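Local atomic coordinates of AGR_C_4470p (Agrobacterium tumefaciens str. C58, PDB entry 2HQV), a protein that is of unknown function but belongs to the ChuX/HutX haem-utilisation family and so probably takes part in handling haem. Residues Ala64-Ile75 against Ile124-Phe134; Met79-Val89 against Ala156-Arg164. All coordinates share one frame; numbering follows the deposited sequence.

In the fold
Interaction 1 and interaction 2 join different parts of one six-stranded antiparallel sheet, with their centres about 14 Å apart. Along the chain their segments alternate: Ala-64-Ile-75 comes first, then Met-79-Val-89, then Ile-124-Phe-134 and finally Ala-156-Arg-164. Interaction 1 places strand 64-68, outermost within this chain, against strand 129-139, whereas interaction 2 pairs strand 156-161 with strand 85-90; strand 142-151 lies between the two pairs. Helix 72-79 runs from the first contact into the second, and Ile-124 and Cys-129 of interaction 1 pack on Met-157 of interaction 2. Residues of both contacts also line the subunit interface, where Ile-124 pairs in an antiparallel beta ladder with the second subunit.

Interaction 1. Residues Ala64-Ile75 against Ile124-Phe134; sequences AVSAPADRFDAI and IKKDNCAAITF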
loop_
_atom_site.group_PDB
_atom_site.type_symbol
_atom_site.label_atom_id
_atom_site.label_comp_id
_atom_site.label_asym_id
_atom_site.label_seq_id
_atom_site.Cartn_x
_atom_site.Cartn_y
_atom_site.Cartn_z
ATOM N N ALA A 64 -2.172 -19.942 -12.290
ATOM C CA ALA A 64 -1.967 -19.563 -10.895
ATOM C C ALA A 64 -1.380 -20.750 -10.138
ATOM O O ALA A 64 -2.102 -21.649 -9.713
ATOM C CB ALA A 64 -3.288 -19.134 -10.269
ATOM N N VAL A 65 -0.060 -20.753 -9.986
ATOM C CA VAL A 65 0.635 -21.830 -9.295
ATOM C C VAL A 65 1.136 -21.289 -7.968
ATOM O O VAL A 65 1.896 -20.321 -7.941
ATOM C CB VAL A 65 1.842 -22.334 -10.121
ATOM C CG1 VAL A 65 2.530 -23.486 -9.397
ATOM C CG2 VAL A 65 1.379 -22.770 -11.504
ATOM N N SER A 66 0.708 -21.915 -6.874
ATOM C CA SER A 66 1.101 -21.484 -5.534
ATOM C C SER A 66 2.182 -22.336 -4.877
ATOM O O SER A 66 2.247 -23.550 -5.075
ATOM C CB SER A 66 -0.120 -21.462 -4.609
ATOM O OG SER A 66 -1.093 -20.536 -5.048
ATOM N N ALA A 67 3.024 -21.677 -4.089
ATOM C CA ALA A 67 4.084 -22.332 -3.344
ATOM C C ALA A 67 3.700 -22.111 -1.886
ATOM O O ALA A 67 2.979 -21.164 -1.576
ATOM C CB ALA A 67 5.433 -21.671 -3.639
ATOM N N PRO A 68 4.159 -22.986 -0.975
ATOM C CA PRO A 68 3.823 -22.818 0.444
ATOM C C PRO A 68 4.539 -21.608 1.060
ATOM O O PRO A 68 5.658 -21.266 0.667
ATOM C CB PRO A 68 4.258 -24.147 1.057
ATOM C CG PRO A 68 5.426 -24.549 0.193
ATOM C CD PRO A 68 4.937 -24.218 -1.198
ATOM N N ALA A 69 3.883 -20.964 2.018
ATOM C CA ALA A 69 4.431 -19.785 2.682
ATOM C C ALA A 69 5.865 -19.958 3.193
ATOM O O ALA A 69 6.628 -18.993 3.247
ATOM C CB ALA A 69 3.515 -19.367 3.827
ATOM N N ASP A 70 6.237 -21.180 3.560
ATOM C CA ASP A 70 7.580 -21.430 4.069
ATOM C C ASP A 70 8.675 -21.214 3.022
ATOM O O ASP A 70 9.856 -21.220 3.349
ATOM C CB ASP A 70 7.682 -22.846 4.651
ATOM C CG ASP A 70 7.436 -23.923 3.618
ATOM O OD1 ASP A 70 8.192 -23.981 2.628
ATOM O OD2 ASP A 70 6.488 -24.716 3.801
ATOM N N ARG A 71 8.285 -21.024 1.765
ATOM C CA ARG A 71 9.248 -20.780 0.695
ATOM C C ARG A 71 9.542 -19.275 0.542
ATOM O O ARG A 71 10.284 -18.867 -0.357
ATOM C CB ARG A 71 8.720 -21.342 -0.634
ATOM C CG ARG A 71 8.705 -22.874 -0.731
ATOM C CD ARG A 71 10.099 -23.467 -0.502
ATOM N NE ARG A 71 10.397 -23.625 0.920
ATOM C CZ ARG A 71 11.625 -23.675 1.436
ATOM N NH1 ARG A 71 12.692 -23.573 0.655
ATOM N NH2 ARG A 71 11.783 -23.845 2.744
ATOM N N PHE A 72 8.975 -18.462 1.432
ATOM C CA PHE A 72 9.147 -17.005 1.393
ATOM C C PHE A 72 10.596 -16.564 1.156
ATOM O O PHE A 72 10.890 -15.896 0.165
ATOM C CB PHE A 72 8.606 -16.388 2.689
ATOM C CG PHE A 72 8.574 -14.873 2.695
ATOM C CD1 PHE A 72 9.730 -14.135 2.928
ATOM C CD2 PHE A 72 7.376 -14.192 2.498
ATOM C CE1 PHE A 72 9.693 -12.739 2.971
ATOM C CE2 PHE A 72 7.324 -12.799 2.537
ATOM C CZ PHE A 72 8.484 -12.070 2.773
ATOM N N ASP A 73 11.493 -16.942 2.062
ATOM C CA ASP A 73 12.909 -16.583 1.952
ATOM C C ASP A 73 13.588 -17.088 0.677
ATOM O O ASP A 73 14.354 -16.359 0.048
ATOM C CB ASP A 73 13.669 -17.112 3.173
ATOM C CG ASP A 73 13.527 -16.212 4.381
ATOM O OD1 ASP A 73 12.403 -15.754 4.665
ATOM O OD2 ASP A 73 14.548 -15.965 5.052
ATOM N N ALA A 74 13.323 -18.334 0.301
ATOM C CA ALA A 74 13.937 -18.899 -0.899
ATOM C C ALA A 74 13.496 -18.143 -2.146
ATOM O O ALA A 74 14.304 -17.848 -3.036
ATOM C CB ALA A 74 13.572 -20.377 -1.036
ATOM N N ILE A 75 12.208 -17.828 -2.209
ATOM C CA ILE A 75 11.666 -17.117 -3.356
ATOM C C ILE A 75 12.186 -15.686 -3.422
ATOM O O ILE A 75 12.551 -15.203 -4.498
ATOM C CB ILE A 75 10.120 -17.162 -3.335
ATOM C CG1 ILE A 75 9.668 -18.611 -3.584
ATOM C CG2 ILE A 75 9.536 -16.219 -4.391
ATOM C CD1 ILE A 75 8.166 -18.860 -3.425
ATOM N N ILE A 124 7.991 -5.772 5.356
ATOM C CA ILE A 124 6.989 -6.737 4.936
ATOM C C ILE A 124 6.592 -7.620 6.127
ATOM O O ILE A 124 7.463 -8.175 6.810
ATOM C CB ILE A 124 7.546 -7.606 3.793
ATOM C CG1 ILE A 124 7.895 -6.708 2.598
ATOM C CG2 ILE A 124 6.544 -8.684 3.408
ATOM C CD1 ILE A 124 8.447 -7.447 1.392
ATOM N N LYS A 125 5.291 -7.750 6.385
ATOM C CA LYS A 125 4.846 -8.580 7.502
ATOM C C LYS A 125 4.820 -10.032 7.036
ATOM O O LYS A 125 3.761 -10.610 6.762
ATOM C CB LYS A 125 3.462 -8.148 8.005
ATOM C CG LYS A 125 3.148 -8.692 9.408
ATOM C CD LYS A 125 1.824 -8.184 9.960
ATOM C CE LYS A 125 1.540 -8.781 11.339
ATOM N NZ LYS A 125 0.258 -8.261 11.901
ATOM N N LYS A 126 6.019 -10.598 6.951
ATOM C CA LYS A 126 6.245 -11.959 6.501
ATOM C C LYS A 126 5.403 -13.015 7.201
ATOM O O LYS A 126 4.963 -13.967 6.565
ATOM C CB LYS A 126 7.734 -12.310 6.647
ATOM C CG LYS A 126 8.087 -13.740 6.271
ATOM C CD LYS A 126 9.530 -14.074 6.633
ATOM C CE LYS A 126 9.806 -15.565 6.481
ATOM N NZ LYS A 126 11.164 -15.955 6.956
ATOM N N ASP A 127 5.164 -12.853 8.500
ATOM C CA ASP A 127 4.387 -13.859 9.209
ATOM C C ASP A 127 2.907 -13.860 8.833
ATOM O O ASP A 127 2.152 -14.714 9.282
ATOM C CB ASP A 127 4.586 -13.732 10.730
ATOM C CG ASP A 127 3.868 -12.539 11.340
ATOM O OD1 ASP A 127 3.388 -11.650 10.608
ATOM O OD2 ASP A 127 3.798 -12.493 12.583
ATOM N N ASN A 128 2.502 -12.918 7.988
ATOM C CA ASN A 128 1.111 -12.841 7.528
ATOM C C ASN A 128 0.932 -13.621 6.221
ATOM O O ASN A 128 -0.190 -13.836 5.765
ATOM C CB ASN A 128 0.700 -11.390 7.258
ATOM C CG ASN A 128 0.132 -10.689 8.482
ATOM O OD1 ASN A 128 -0.434 -9.595 8.371
ATOM N ND2 ASN A 128 0.281 -11.300 9.650
ATOM N N CYS A 129 2.043 -14.029 5.616
ATOM C CA CYS A 129 1.995 -14.736 4.340
ATOM C C CYS A 129 1.388 -16.128 4.466
ATOM O O CYS A 129 1.823 -16.943 5.289
ATOM C CB CYS A 129 3.395 -14.826 3.734
ATOM S SG CYS A 129 3.431 -15.566 2.085
ATOM N N ALA A 130 0.383 -16.395 3.639
ATOM C CA ALA A 130 -0.301 -17.681 3.665
ATOM C C ALA A 130 0.062 -18.505 2.438
ATOM O O ALA A 130 -0.022 -19.734 2.453
ATOM C CB ALA A 130 -1.813 -17.460 3.719
ATOM N N ALA A 131 0.480 -17.819 1.378
ATOM C CA ALA A 131 0.846 -18.484 0.139
ATOM C C ALA A 131 1.557 -17.507 -0.784
ATOM O O ALA A 131 1.495 -16.296 -0.589
ATOM C CB ALA A 131 -0.412 -19.025 -0.548
ATOM N N ILE A 132 2.248 -18.043 -1.778
ATOM C CA ILE A 132 2.952 -17.230 -2.761
ATOM C C ILE A 132 2.506 -17.820 -4.092
ATOM O O ILE A 132 2.831 -18.965 -4.408
ATOM C CB ILE A 132 4.479 -17.351 -2.593
ATOM C CG1 ILE A 132 4.876 -16.857 -1.196
ATOM C CG2 ILE A 132 5.196 -16.525 -3.673
ATOM C CD1 ILE A 132 6.277 -17.189 -0.800
ATOM N N THR A 133 1.742 -17.044 -4.853
ATOM C CA THR A 133 1.199 -17.516 -6.124
ATOM C C THR A 133 1.794 -16.857 -7.357
ATOM O O THR A 133 1.783 -15.630 -7.487
ATOM C CB THR A 133 -0.322 -17.295 -6.171
ATOM O OG1 THR A 133 -0.907 -17.798 -4.963
ATOM C CG2 THR A 133 -0.926 -18.001 -7.392
ATOM N N PHE A 134 2.291 -17.697 -8.263
ATOM C CA PHE A 134 2.882 -17.241 -9.513
ATOM C C PHE A 134 1.744 -17.146 -10.523
ATOM O O PHE A 134 1.152 -18.162 -10.899
ATOM C CB PHE A 134 3.946 -18.241 -9.990
ATOM C CG PHE A 134 5.101 -18.388 -9.046
ATOM C CD1 PHE A 134 4.961 -19.096 -7.854
ATOM C CD2 PHE A 134 6.325 -17.793 -9.335
ATOM C CE1 PHE A 134 6.023 -19.209 -6.962
ATOM C CE2 PHE A 134 7.397 -17.895 -8.455
ATOM C CZ PHE A 134 7.252 -18.604 -7.262
HETATM O O HOH W 1 1.448 -22.072 2.810
HETATM O O HOH W 2 10.798 -18.432 4.641
#
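Lys-126 lies across one face of the Phe-72 ring, its CG 3.6 Å from the centroid and almost on the ring normal, a clear CH-pi contact. With CG anti to the backbone N (chi1 177°) and the rest of the chain extended, the lysine passes over the ring to form a salt bridge, 2.6 Å from NZ to Asp-73 OD1, which it meets from above the carboxylate plane. The edge of the same ring takes Ile-124 CG2 and Cys-129 SG. Deeper in, Ile-75 and Ile-132 meet tip to tip, CD1 to CD1 at 3.6 Å, and Ile-75 CD1 also reaches the Phe-134 edge; helix 72-79 is thereby seated on the sheet. Strand 64-68 pairs antiparallel with strand 129-139, as in the bond from Phe-134 N to Val-65 O at 2.7 Å. On the opposite face from Phe-134, Ser-66 OG and Thr-133 OG1 share a 2.7 Å hydrogen bond. The solvent side is looser: past Ala-67 a water takes over, accepting from Ala-69 N and donating to Ala-130 O. Since Lys-126 also forms a salt bridge with Glu-107, two carboxylates probably favour its charged state, while its methylenes serve the aromatic core.

Interaction 2. Residues Met79-Val89 against Ala156-Arg164; sequences MRGWGEILMIV and AMFKIFVRR
Arg-163 folds over the backbone of Glu-84 to Leu-86, and its side chain can be followed outward atom by atom. CB lies 3.9 Å from Glu-84 O, and CG comes closer to that same carbonyl oxygen. A bend at chi2 brings CD to 3.4 Å from Leu-86 CB, with NE near the same carbon, and further bends curl the guanidinium back to Glu-84. There NH1 forms a salt bridge with Glu-84 OE1 at 3.1 Å, the carboxylate and guanidinium planes standing 73° apart, well short of a flat two-pronged pairing. Past the arginine the strands pair antiparallel: Phe-161 N gives an almost straight bond to Leu-86 O (2.8 Å, 177°). Ile-88 CD1 lies 3.5 Å from Phe-161 CD2. On the other face Ile-160 receives Ile-85 CG1 on its CG2 at 3.7 Å. Of two selenomethionines, Met-79 sets its selenium, SE, by Ile-160 CB, while Met-87 turns its SE obliquely to Phe-158 in a Met-aromatic contact. The ladder thus separates a buried apolar face (Met-87, Ile-160) from a partly exposed one (Leu-86, Ile-88, Phe-161, with Lys-159), and the arginine combines both chemistries: methylenes against the strand and a charge paired at its end.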
loop_
_atom_site.group_PDB
_atom_site.type_symbol
_atom_site.label_atom_id
_atom_site.label_comp_id
_atom_site.label_asym_id
_atom_site.label_seq_id
_atom_site.Cartn_x
_atom_site.Cartn_y
_atom_site.Cartn_z
HETATM N N MSE A 79 14.358 -14.147 -6.454
HETATM C CA MSE A 79 14.000 -12.950 -7.212
HETATM C C MSE A 79 15.047 -11.839 -7.140
HETATM O O MSE A 79 15.154 -11.027 -8.055
HETATM C CB MSE A 79 12.640 -12.423 -6.750
HETATM C CG MSE A 79 11.505 -13.418 -6.973
HETATM SE SE MSE A 79 9.764 -12.646 -6.584
HETATM C CE MSE A 79 9.992 -12.307 -4.682
ATOM N N ARG A 80 15.818 -11.801 -6.059
ATOM C CA ARG A 80 16.852 -10.780 -5.930
ATOM C C ARG A 80 17.876 -10.909 -7.059
ATOM O O ARG A 80 18.615 -9.972 -7.346
ATOM C CB ARG A 80 17.560 -10.895 -4.576
ATOM C CG ARG A 80 16.690 -10.507 -3.386
ATOM C CD ARG A 80 17.513 -10.430 -2.117
ATOM N NE ARG A 80 18.649 -9.538 -2.306
ATOM C CZ ARG A 80 19.911 -9.943 -2.382
ATOM N NH1 ARG A 80 20.208 -11.235 -2.274
ATOM N NH2 ARG A 80 20.876 -9.058 -2.593
ATOM N N GLY A 81 17.914 -12.072 -7.702
ATOM C CA GLY A 81 18.856 -12.269 -8.791
ATOM C C GLY A 81 18.224 -12.004 -10.144
ATOM O O GLY A 81 18.880 -12.144 -11.174
ATOM N N TRP A 82 16.955 -11.603 -10.141
ATOM C CA TRP A 82 16.227 -11.341 -11.383
ATOM C C TRP A 82 16.505 -9.980 -12.009
ATOM O O TRP A 82 16.064 -9.710 -13.122
ATOM C CB TRP A 82 14.718 -11.464 -11.153
ATOM C CG TRP A 82 14.209 -12.852 -10.860
ATOM C CD1 TRP A 82 14.950 -13.979 -10.621
ATOM C CD2 TRP A 82 12.835 -13.244 -10.748
ATOM N NE1 TRP A 82 14.118 -15.045 -10.366
ATOM C CE2 TRP A 82 12.816 -14.624 -10.438
ATOM C CE3 TRP A 82 11.616 -12.562 -10.878
ATOM C CZ2 TRP A 82 11.621 -15.339 -10.255
ATOM C CZ3 TRP A 82 10.422 -13.274 -10.694
ATOM C CH2 TRP A 82 10.438 -14.650 -10.387
ATOM N N GLY A 83 17.232 -9.123 -11.305
ATOM C CA GLY A 83 17.515 -7.807 -11.841
ATOM C C GLY A 83 16.429 -6.829 -11.434
ATOM O O GLY A 83 15.789 -7.006 -10.400
ATOM N N GLU A 84 16.206 -5.801 -12.245
ATOM C CA GLU A 84 15.186 -4.809 -11.922
ATOM C C GLU A 84 13.775 -5.306 -12.228
ATOM O O GLU A 84 13.423 -5.536 -13.380
ATOM C CB GLU A 84 15.445 -3.505 -12.686
ATOM C CG GLU A 84 14.502 -2.369 -12.296
ATOM C CD GLU A 84 14.676 -1.131 -13.164
ATOM O OE1 GLU A 84 13.955 -0.137 -12.940
ATOM O OE2 GLU A 84 15.533 -1.152 -14.070
ATOM N N ILE A 85 12.974 -5.473 -11.185
ATOM C CA ILE A 85 11.598 -5.926 -11.345
ATOM C C ILE A 85 10.655 -4.761 -11.040
ATOM O O ILE A 85 11.094 -3.622 -10.886
ATOM C CB ILE A 85 11.293 -7.130 -10.396
ATOM C CG1 ILE A 85 11.729 -6.827 -8.955
ATOM C CG2 ILE A 85 12.036 -8.362 -10.886
ATOM C CD1 ILE A 85 10.900 -5.762 -8.225
ATOM N N LEU A 86 9.357 -5.028 -10.974
ATOM C CA LEU A 86 8.418 -3.969 -10.648
ATOM C C LEU A 86 7.635 -4.385 -9.408
ATOM O O LEU A 86 6.916 -5.380 -9.422
ATOM C CB LEU A 86 7.453 -3.701 -11.808
ATOM C CG LEU A 86 6.428 -2.594 -11.517
ATOM C CD1 LEU A 86 7.159 -1.279 -11.290
ATOM C CD2 LEU A 86 5.443 -2.463 -12.679
HETATM N N MSE A 87 7.812 -3.630 -8.334
HETATM C CA MSE A 87 7.123 -3.890 -7.082
HETATM C C MSE A 87 5.812 -3.116 -7.072
HETATM O O MSE A 87 5.788 -1.923 -7.370
HETATM C CB MSE A 87 7.998 -3.455 -5.898
HETATM C CG MSE A 87 7.208 -3.103 -4.646
HETATM SE SE MSE A 87 6.448 -4.592 -3.625
HETATM C CE MSE A 87 5.642 -5.645 -4.953
ATOM N N ILE A 88 4.716 -3.792 -6.747
ATOM C CA ILE A 88 3.424 -3.116 -6.709
ATOM C C ILE A 88 2.616 -3.403 -5.446
ATOM O O ILE A 88 2.415 -4.554 -5.063
ATOM C CB ILE A 88 2.544 -3.490 -7.917
ATOM C CG1 ILE A 88 3.265 -3.143 -9.220
ATOM C CG2 ILE A 88 1.213 -2.724 -7.848
ATOM C CD1 ILE A 88 2.439 -3.428 -10.465
ATOM N N VAL A 89 2.169 -2.334 -4.802
ATOM C CA VAL A 89 1.351 -2.426 -3.603
ATOM C C VAL A 89 0.102 -1.654 -3.986
ATOM O O VAL A 89 0.201 -0.571 -4.565
ATOM C CB VAL A 89 2.018 -1.750 -2.384
ATOM C CG1 VAL A 89 0.999 -1.591 -1.246
ATOM C CG2 VAL A 89 3.197 -2.596 -1.895
ATOM N N ALA A 156 -3.689 -10.061 -1.984
ATOM C CA ALA A 156 -2.257 -9.943 -2.244
ATOM C C ALA A 156 -1.649 -8.885 -1.326
ATOM O O ALA A 156 -2.151 -7.765 -1.250
ATOM C CB ALA A 156 -2.020 -9.559 -3.691
HETATM N N MSE A 157 -0.582 -9.258 -0.622
HETATM C CA MSE A 157 0.121 -8.339 0.269
HETATM C C MSE A 157 0.855 -7.344 -0.636
HETATM O O MSE A 157 0.861 -6.135 -0.402
HETATM C CB MSE A 157 1.123 -9.121 1.122
HETATM C CG MSE A 157 0.477 -10.132 2.058
HETATM SE SE MSE A 157 1.813 -11.279 2.878
HETATM C CE MSE A 157 2.768 -9.961 3.909
ATOM N N PHE A 158 1.462 -7.882 -1.687
ATOM C CA PHE A 158 2.173 -7.090 -2.683
ATOM C C PHE A 158 2.425 -8.030 -3.847
ATOM O O PHE A 158 2.235 -9.245 -3.716
ATOM C CB PHE A 158 3.490 -6.533 -2.122
ATOM C CG PHE A 158 4.494 -7.587 -1.744
ATOM C CD1 PHE A 158 5.450 -8.022 -2.659
ATOM C CD2 PHE A 158 4.478 -8.154 -0.474
ATOM C CE1 PHE A 158 6.381 -9.014 -2.309
ATOM C CE2 PHE A 158 5.394 -9.139 -0.115
ATOM C CZ PHE A 158 6.346 -9.570 -1.034
ATOM N N LYS A 159 2.843 -7.473 -4.980
ATOM C CA LYS A 159 3.089 -8.269 -6.180
ATOM C C LYS A 159 4.405 -7.867 -6.835
ATOM O O LYS A 159 4.746 -6.698 -6.872
ATOM C CB LYS A 159 1.962 -8.041 -7.196
ATOM C CG LYS A 159 0.563 -8.330 -6.684
ATOM C CD LYS A 159 -0.509 -7.839 -7.659
ATOM C CE LYS A 159 -1.914 -8.102 -7.101
ATOM N NZ LYS A 159 -3.002 -7.625 -8.009
ATOM N N ILE A 160 5.141 -8.839 -7.357
ATOM C CA ILE A 160 6.393 -8.548 -8.044
ATOM C C ILE A 160 6.142 -8.924 -9.507
ATOM O O ILE A 160 5.844 -10.080 -9.814
ATOM C CB ILE A 160 7.574 -9.405 -7.518
ATOM C CG1 ILE A 160 7.759 -9.205 -6.010
ATOM C CG2 ILE A 160 8.851 -9.045 -8.278
ATOM C CD1 ILE A 160 8.104 -7.774 -5.594
ATOM N N PHE A 161 6.248 -7.944 -10.396
ATOM C CA PHE A 161 6.029 -8.171 -11.813
ATOM C C PHE A 161 7.311 -8.267 -12.616
ATOM O O PHE A 161 8.295 -7.594 -12.317
ATOM C CB PHE A 161 5.181 -7.041 -12.405
ATOM C CG PHE A 161 3.716 -7.208 -12.184
ATOM C CD1 PHE A 161 2.915 -7.761 -13.175
ATOM C CD2 PHE A 161 3.136 -6.845 -10.973
ATOM C CE1 PHE A 161 1.550 -7.955 -12.967
ATOM C CE2 PHE A 161 1.766 -7.034 -10.754
ATOM C CZ PHE A 161 0.975 -7.591 -11.756
ATOM N N VAL A 162 7.286 -9.119 -13.637
ATOM C CA VAL A 162 8.416 -9.261 -14.544
ATOM C C VAL A 162 8.331 -8.009 -15.432
ATOM O O VAL A 162 7.247 -7.633 -15.875
ATOM C CB VAL A 162 8.268 -10.536 -15.410
ATOM C CG1 VAL A 162 9.286 -10.532 -16.541
ATOM C CG2 VAL A 162 8.474 -11.770 -14.540
ATOM N N ARG A 163 9.462 -7.363 -15.677
ATOM C CA ARG A 163 9.478 -6.150 -16.491
ATOM C C ARG A 163 9.412 -6.400 -17.991
ATOM O O ARG A 163 9.574 -7.524 -18.456
ATOM C CB ARG A 163 10.732 -5.330 -16.182
ATOM C CG ARG A 163 10.845 -4.898 -14.733
ATOM C CD ARG A 163 9.710 -3.972 -14.338
ATOM N NE ARG A 163 9.826 -2.657 -14.962
ATOM C CZ ARG A 163 10.840 -1.827 -14.754
ATOM N NH1 ARG A 163 11.826 -2.179 -13.940
ATOM N NH2 ARG A 163 10.866 -0.640 -15.350
ATOM N N ARG A 164 9.165 -5.324 -18.733
ATOM C CA ARG A 164 9.088 -5.359 -20.188
ATOM C C ARG A 164 10.216 -4.490 -20.745
ATOM O O ARG A 164 10.688 -3.571 -20.072
ATOM C CB ARG A 164 7.738 -4.816 -20.651
ATOM C CG ARG A 164 6.568 -5.697 -20.269
ATOM C CD ARG A 164 5.243 -4.985 -20.461
ATOM N NE ARG A 164 4.122 -5.828 -20.054
ATOM C CZ ARG A 164 3.698 -6.891 -20.731
ATOM N NH1 ARG A 164 4.296 -7.248 -21.860
ATOM N NH2 ARG A 164 2.676 -7.603 -20.268
#